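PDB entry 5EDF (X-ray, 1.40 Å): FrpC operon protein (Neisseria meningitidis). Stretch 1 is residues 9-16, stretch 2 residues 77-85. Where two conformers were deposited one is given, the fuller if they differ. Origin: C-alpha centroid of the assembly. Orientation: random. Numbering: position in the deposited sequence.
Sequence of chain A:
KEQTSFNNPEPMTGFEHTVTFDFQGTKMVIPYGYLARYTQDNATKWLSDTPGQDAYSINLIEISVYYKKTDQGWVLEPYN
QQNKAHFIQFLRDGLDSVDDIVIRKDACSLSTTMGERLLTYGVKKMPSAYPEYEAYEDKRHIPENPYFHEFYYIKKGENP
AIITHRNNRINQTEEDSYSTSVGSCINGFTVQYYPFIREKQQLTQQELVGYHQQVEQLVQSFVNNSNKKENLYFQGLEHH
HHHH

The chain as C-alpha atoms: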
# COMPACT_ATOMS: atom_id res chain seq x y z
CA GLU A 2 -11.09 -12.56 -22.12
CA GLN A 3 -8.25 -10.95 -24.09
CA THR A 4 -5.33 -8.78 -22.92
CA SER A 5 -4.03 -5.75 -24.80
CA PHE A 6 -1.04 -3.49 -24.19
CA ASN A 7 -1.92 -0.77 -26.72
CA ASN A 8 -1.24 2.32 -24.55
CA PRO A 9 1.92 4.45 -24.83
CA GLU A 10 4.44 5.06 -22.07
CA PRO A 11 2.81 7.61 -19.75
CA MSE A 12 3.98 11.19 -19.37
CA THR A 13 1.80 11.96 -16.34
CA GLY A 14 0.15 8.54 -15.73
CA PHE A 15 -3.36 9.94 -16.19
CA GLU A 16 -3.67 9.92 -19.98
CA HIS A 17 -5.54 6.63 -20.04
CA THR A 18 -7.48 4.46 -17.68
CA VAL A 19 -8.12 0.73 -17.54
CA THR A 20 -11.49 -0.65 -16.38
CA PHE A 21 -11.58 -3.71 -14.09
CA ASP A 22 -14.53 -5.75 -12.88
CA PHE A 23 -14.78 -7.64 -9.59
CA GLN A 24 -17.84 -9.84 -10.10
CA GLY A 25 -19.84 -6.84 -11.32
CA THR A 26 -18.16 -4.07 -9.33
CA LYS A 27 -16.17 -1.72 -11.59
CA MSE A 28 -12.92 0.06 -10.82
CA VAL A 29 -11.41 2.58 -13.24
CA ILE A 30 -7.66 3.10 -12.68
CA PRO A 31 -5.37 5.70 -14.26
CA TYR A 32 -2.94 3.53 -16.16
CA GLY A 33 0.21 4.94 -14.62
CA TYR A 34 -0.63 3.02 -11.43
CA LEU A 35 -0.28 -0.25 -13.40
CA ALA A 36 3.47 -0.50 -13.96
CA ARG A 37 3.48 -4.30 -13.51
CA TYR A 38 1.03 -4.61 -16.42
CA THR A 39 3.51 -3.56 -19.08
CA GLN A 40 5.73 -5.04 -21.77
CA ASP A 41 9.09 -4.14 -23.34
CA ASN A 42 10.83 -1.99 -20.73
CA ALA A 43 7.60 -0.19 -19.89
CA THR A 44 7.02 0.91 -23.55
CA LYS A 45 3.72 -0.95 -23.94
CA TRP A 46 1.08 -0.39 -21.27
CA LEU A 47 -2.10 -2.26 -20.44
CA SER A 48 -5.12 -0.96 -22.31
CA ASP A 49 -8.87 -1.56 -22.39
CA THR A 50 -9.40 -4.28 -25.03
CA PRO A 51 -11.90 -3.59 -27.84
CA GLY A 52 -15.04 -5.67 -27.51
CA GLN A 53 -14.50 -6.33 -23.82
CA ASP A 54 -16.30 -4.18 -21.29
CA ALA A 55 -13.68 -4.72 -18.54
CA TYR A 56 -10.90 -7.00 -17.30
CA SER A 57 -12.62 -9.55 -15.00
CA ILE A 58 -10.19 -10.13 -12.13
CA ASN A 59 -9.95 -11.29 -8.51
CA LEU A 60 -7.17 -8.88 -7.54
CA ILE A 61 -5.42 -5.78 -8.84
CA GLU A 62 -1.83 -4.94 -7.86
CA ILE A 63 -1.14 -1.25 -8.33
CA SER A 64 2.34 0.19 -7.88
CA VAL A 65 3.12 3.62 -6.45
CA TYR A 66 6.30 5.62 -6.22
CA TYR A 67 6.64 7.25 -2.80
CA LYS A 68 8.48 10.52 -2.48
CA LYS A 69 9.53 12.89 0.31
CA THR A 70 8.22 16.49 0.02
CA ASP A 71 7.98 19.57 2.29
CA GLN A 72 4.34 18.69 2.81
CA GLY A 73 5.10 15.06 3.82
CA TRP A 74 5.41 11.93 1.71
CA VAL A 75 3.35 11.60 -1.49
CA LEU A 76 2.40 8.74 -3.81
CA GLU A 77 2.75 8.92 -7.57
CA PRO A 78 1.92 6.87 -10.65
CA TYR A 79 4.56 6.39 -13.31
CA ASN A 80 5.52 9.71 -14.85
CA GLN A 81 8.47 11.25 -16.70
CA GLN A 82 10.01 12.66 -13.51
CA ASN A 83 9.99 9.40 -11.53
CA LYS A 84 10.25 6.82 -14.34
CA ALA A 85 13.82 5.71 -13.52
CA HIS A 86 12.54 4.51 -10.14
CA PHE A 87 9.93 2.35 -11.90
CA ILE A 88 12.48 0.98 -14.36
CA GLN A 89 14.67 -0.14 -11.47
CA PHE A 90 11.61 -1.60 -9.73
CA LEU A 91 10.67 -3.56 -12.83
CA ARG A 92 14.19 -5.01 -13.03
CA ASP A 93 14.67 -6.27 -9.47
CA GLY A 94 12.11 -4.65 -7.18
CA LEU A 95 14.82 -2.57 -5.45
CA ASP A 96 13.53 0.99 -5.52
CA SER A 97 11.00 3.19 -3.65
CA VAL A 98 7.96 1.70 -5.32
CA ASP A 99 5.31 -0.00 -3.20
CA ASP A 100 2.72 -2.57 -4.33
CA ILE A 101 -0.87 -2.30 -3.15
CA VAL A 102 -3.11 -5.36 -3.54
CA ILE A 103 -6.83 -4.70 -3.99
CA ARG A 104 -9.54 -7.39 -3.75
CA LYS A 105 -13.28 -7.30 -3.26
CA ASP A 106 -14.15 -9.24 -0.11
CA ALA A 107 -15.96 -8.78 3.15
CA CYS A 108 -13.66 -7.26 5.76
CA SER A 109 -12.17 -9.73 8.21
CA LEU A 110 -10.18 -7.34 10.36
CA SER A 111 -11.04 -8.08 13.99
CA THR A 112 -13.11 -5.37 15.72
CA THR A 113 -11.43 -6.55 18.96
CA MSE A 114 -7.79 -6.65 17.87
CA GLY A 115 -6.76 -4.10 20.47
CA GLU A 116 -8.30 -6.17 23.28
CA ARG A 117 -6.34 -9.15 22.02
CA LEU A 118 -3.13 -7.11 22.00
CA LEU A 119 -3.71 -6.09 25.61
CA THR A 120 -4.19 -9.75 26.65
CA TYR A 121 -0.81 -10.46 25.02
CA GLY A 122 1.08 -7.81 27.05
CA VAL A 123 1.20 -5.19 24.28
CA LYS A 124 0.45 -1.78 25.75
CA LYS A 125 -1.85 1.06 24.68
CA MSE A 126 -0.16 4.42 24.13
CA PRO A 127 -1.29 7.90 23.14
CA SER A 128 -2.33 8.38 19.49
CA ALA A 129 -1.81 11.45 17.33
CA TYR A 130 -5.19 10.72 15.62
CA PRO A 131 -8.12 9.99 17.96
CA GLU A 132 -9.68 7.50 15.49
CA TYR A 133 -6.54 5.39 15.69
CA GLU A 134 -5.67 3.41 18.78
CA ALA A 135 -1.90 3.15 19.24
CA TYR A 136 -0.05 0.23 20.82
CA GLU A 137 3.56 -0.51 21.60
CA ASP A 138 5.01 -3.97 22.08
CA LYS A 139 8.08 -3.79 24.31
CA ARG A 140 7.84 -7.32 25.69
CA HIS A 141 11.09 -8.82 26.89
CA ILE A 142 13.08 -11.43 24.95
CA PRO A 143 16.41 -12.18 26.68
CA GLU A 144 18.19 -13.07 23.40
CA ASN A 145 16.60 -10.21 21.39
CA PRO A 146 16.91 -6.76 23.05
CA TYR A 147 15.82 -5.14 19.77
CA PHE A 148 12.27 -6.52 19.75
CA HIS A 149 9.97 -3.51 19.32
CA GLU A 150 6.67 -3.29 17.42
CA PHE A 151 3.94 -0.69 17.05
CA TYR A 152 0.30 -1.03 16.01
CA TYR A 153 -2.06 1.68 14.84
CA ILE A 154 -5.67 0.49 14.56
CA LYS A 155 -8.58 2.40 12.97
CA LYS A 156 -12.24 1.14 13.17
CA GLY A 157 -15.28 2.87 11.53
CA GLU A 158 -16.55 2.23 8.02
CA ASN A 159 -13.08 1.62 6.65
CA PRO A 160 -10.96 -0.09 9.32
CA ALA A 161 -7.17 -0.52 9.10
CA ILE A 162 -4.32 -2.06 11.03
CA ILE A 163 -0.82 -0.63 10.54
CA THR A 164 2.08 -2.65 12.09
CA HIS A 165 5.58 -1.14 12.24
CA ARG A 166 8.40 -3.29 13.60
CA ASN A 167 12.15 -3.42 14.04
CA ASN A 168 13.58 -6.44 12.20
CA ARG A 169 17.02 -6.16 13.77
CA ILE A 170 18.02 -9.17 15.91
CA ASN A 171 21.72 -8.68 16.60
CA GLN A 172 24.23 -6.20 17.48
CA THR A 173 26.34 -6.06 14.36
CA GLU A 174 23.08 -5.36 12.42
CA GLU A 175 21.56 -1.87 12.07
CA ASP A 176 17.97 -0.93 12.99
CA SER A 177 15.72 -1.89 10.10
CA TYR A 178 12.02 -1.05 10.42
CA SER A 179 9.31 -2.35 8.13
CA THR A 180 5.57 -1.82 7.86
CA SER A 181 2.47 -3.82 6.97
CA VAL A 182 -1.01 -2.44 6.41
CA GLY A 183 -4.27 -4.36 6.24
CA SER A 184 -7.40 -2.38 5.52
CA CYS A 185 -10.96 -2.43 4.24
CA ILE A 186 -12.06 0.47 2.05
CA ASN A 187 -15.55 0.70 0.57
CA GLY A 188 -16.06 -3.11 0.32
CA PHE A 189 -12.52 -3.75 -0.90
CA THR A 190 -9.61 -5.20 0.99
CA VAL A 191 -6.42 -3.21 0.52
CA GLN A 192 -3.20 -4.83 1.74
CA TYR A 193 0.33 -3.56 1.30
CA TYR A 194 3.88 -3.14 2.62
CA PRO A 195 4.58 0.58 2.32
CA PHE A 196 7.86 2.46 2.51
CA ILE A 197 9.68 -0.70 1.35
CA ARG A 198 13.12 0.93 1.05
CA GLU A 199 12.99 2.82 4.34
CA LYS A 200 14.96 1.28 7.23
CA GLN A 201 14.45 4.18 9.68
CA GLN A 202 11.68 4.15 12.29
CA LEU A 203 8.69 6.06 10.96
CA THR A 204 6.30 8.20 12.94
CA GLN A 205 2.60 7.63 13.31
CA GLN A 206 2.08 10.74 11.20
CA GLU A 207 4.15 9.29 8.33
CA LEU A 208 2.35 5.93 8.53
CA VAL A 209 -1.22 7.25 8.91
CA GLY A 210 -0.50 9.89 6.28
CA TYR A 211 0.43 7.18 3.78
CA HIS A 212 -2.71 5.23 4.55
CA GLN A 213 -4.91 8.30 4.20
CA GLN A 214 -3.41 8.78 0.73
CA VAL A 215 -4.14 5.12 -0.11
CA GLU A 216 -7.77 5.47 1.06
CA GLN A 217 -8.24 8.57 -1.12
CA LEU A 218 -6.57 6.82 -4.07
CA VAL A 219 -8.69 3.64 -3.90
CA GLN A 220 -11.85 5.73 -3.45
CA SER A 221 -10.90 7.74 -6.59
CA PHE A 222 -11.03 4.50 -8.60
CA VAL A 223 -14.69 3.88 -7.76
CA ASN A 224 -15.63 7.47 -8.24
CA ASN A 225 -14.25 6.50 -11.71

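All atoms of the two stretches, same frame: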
# COMPACT_ATOMS: atom_id res chain seq x y z
N PRO A 9 0.54 3.96 -24.82
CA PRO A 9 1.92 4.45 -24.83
C PRO A 9 2.48 4.59 -23.43
O PRO A 9 1.75 4.66 -22.45
CB PRO A 9 1.77 5.82 -25.49
CG PRO A 9 0.42 6.30 -25.04
CD PRO A 9 -0.42 5.04 -25.11
N GLU A 10 3.79 4.67 -23.32
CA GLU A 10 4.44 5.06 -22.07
C GLU A 10 3.78 6.34 -21.56
O GLU A 10 3.64 7.28 -22.31
CB GLU A 10 5.92 5.33 -22.34
CG GLU A 10 6.70 5.67 -21.10
CD GLU A 10 8.10 6.18 -21.35
OE1 GLU A 10 8.54 6.30 -22.52
OE2 GLU A 10 8.78 6.50 -20.36
N PRO A 11 3.38 6.38 -20.27
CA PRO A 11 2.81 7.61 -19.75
C PRO A 11 3.79 8.79 -19.62
O PRO A 11 4.98 8.59 -19.37
CB PRO A 11 2.29 7.22 -18.34
CG PRO A 11 2.31 5.73 -18.29
CD PRO A 11 3.36 5.30 -19.28
N MSE A 12 3.26 10.01 -19.80
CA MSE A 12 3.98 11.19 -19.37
C MSE A 12 3.60 11.59 -17.94
O MSE A 12 4.47 11.84 -17.12
CB MSE A 12 3.82 12.37 -20.34
CG MSE A 12 4.56 13.60 -19.88
SE MSE A 12 4.23 15.09 -21.03
CE MSE A 12 2.37 15.34 -20.82
N THR A 13 2.30 11.66 -17.66
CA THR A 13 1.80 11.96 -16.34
C THR A 13 1.26 10.72 -15.61
O THR A 13 1.20 10.74 -14.37
CB THR A 13 0.63 12.94 -16.39
OG1 THR A 13 -0.50 12.30 -17.01
CG2 THR A 13 0.99 14.22 -17.14
N GLY A 14 0.82 9.71 -16.33
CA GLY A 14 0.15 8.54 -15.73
C GLY A 14 -1.35 8.60 -15.76
O GLY A 14 -2.00 7.61 -15.45
N PHE A 15 -1.91 9.72 -16.18
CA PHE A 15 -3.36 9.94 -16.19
C PHE A 15 -3.98 9.99 -17.58
O PHE A 15 -5.18 10.19 -17.71
CB PHE A 15 -3.68 11.23 -15.41
CG PHE A 15 -3.31 11.15 -13.96
CD1 PHE A 15 -4.14 10.48 -13.05
CD2 PHE A 15 -2.10 11.63 -13.51
CE1 PHE A 15 -3.76 10.38 -11.70
CE2 PHE A 15 -1.73 11.50 -12.17
CZ PHE A 15 -2.56 10.87 -11.30
N GLU A 16 -3.18 9.74 -18.63
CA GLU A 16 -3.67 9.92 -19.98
C GLU A 16 -4.69 8.89 -20.40
O GLU A 16 -5.45 9.14 -21.31
CB GLU A 16 -2.50 9.85 -20.97
CG GLU A 16 -1.46 10.92 -20.83
CD GLU A 16 -0.30 10.60 -19.89
OE1 GLU A 16 -0.36 9.67 -19.04
OE2 GLU A 16 0.73 11.29 -20.01
N GLU A 77 2.86 8.56 -6.15
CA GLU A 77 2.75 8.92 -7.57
C GLU A 77 2.59 7.71 -8.46
O GLU A 77 3.23 6.70 -8.22
CB GLU A 77 4.00 9.68 -8.04
CG GLU A 77 4.21 10.97 -7.30
CD GLU A 77 5.38 11.80 -7.77
OE1 GLU A 77 6.27 11.28 -8.48
OE2 GLU A 77 5.42 13.00 -7.41
N PRO A 78 1.84 7.85 -9.57
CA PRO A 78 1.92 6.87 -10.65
C PRO A 78 3.19 7.10 -11.44
O PRO A 78 3.91 8.08 -11.22
CB PRO A 78 0.71 7.24 -11.50
CG PRO A 78 0.60 8.72 -11.35
CD PRO A 78 1.01 9.00 -9.96
N TYR A 79 3.45 6.20 -12.39
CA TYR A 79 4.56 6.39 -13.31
C TYR A 79 4.42 7.69 -14.06
O TYR A 79 3.35 7.98 -14.66
CB TYR A 79 4.59 5.20 -14.28
CG TYR A 79 5.69 5.17 -15.32
CD1 TYR A 79 6.72 4.24 -15.23
CD2 TYR A 79 5.67 6.03 -16.42
CE1 TYR A 79 7.70 4.17 -16.20
CE2 TYR A 79 6.66 5.96 -17.41
CZ TYR A 79 7.67 5.03 -17.30
OH TYR A 79 8.69 4.90 -18.26
N ASN A 80 5.49 8.48 -14.07
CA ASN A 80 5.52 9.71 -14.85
C ASN A 80 6.94 9.99 -15.32
O ASN A 80 7.88 9.26 -14.95
CB ASN A 80 4.89 10.89 -14.07
CG ASN A 80 5.65 11.27 -12.82
OD1 ASN A 80 6.88 11.29 -12.83
ND2 ASN A 80 4.94 11.63 -11.78
N GLN A 81 7.14 11.02 -16.14
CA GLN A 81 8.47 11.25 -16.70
C GLN A 81 9.50 11.69 -15.68
O GLN A 81 10.69 11.53 -15.95
CB GLN A 81 8.39 12.17 -17.91
CG GLN A 81 7.76 11.52 -19.11
CD GLN A 81 8.48 10.26 -19.60
OE1 GLN A 81 9.66 10.36 -20.08
NE2 GLN A 81 7.80 9.09 -19.51
N GLN A 82 9.06 12.23 -14.56
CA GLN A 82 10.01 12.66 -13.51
C GLN A 82 10.49 11.48 -12.68
O GLN A 82 11.66 11.44 -12.31
CB GLN A 82 9.36 13.73 -12.62
CG GLN A 82 9.10 15.07 -13.29
CD GLN A 82 7.93 15.06 -14.28
OE1 GLN A 82 6.83 14.59 -13.96
NE2 GLN A 82 8.18 15.58 -15.48
N ASN A 83 9.64 10.50 -12.41
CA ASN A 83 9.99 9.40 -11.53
C ASN A 83 10.26 8.09 -12.28
O ASN A 83 10.54 7.05 -11.62
CB ASN A 83 8.90 9.20 -10.46
CG ASN A 83 7.59 8.68 -11.06
OD1 ASN A 83 7.60 7.98 -12.07
ND2 ASN A 83 6.45 8.97 -10.40
N LYS A 84 10.19 8.08 -13.60
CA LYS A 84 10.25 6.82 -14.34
C LYS A 84 11.47 5.94 -14.02
O LYS A 84 11.35 4.72 -14.05
CB LYS A 84 10.16 7.04 -15.85
CG LYS A 84 11.25 7.87 -16.47
CD LYS A 84 11.15 7.90 -18.03
CE LYS A 84 11.57 6.55 -18.71
NZ LYS A 84 11.57 6.59 -20.25
N ALA A 85 12.65 6.53 -13.79
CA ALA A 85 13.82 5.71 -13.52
C ALA A 85 13.64 4.83 -12.29
O ALA A 85 14.20 3.73 -12.23
CB ALA A 85 15.06 6.57 -13.39
O HOH W 1 10.61 8.57 -22.44
O HOH W 2 4.69 14.44 -15.57
O HOH W 3 2.11 12.30 -12.37

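This is a mainly polar contact between a loop and a largely irregular segment that leads into a helix at K84, anchored at one end by one carboxylate oxygen of E10, with small proline-aromatic contacts at P11-Y79 beside it and F15-P78 at the far end. E10 points toward stretch 2 with chi1 and chi2 both t, so its extended chain carries OE2 to three donors. Y79 OH donates to E10 OE2 at 2.6 Å. Q81 NE2 donates to E10 OE2 at 2.9 Å, nearly straight. K84 NZ lies 2.8 Å from E10 OE2 and adds a salt bridge, which balances the charge. Water 1 joins the same group: it donates to E10 OE1 and Q81 OE1 and accepts from K84 NZ.

Q81 also reads the backbone of stretch 1. Its NE2 donates to P11 O at 2.9 Å, and its main-chain N donates to M12 O at 3.0 Å. A glutamine amide suits this place because its two hydrogens can serve both E10 and P11.

P11 is buried, as are G14, P78 and Y79; the contact covers 426 Å² in all. P11 CD packs 3.7 Å from Y79 CD2. E10 OE2 and P11 O both lie at the edge of the Y79 ring. At the other end, F15 CE2 meets P78 CG at 3.7 Å, with the ring set obliquely.

Between these ends the two stretches run close, with T13 and N80 CA atoms 4.6 Å apart. G14 CA is 3.4 Å from Y79 O. A CB here would clash with Y79 O and P78 CG, and the backbone angles themselves call for glycine. Water 3 bridges T13 O and N80 ND2; water 2 bridges M12 O and Q82 OE1.

Each stretch is braced internally. E16 OE2 accepts from M12 N and T13 N. N83 ND2 donates to P78 O at 2.8 Å.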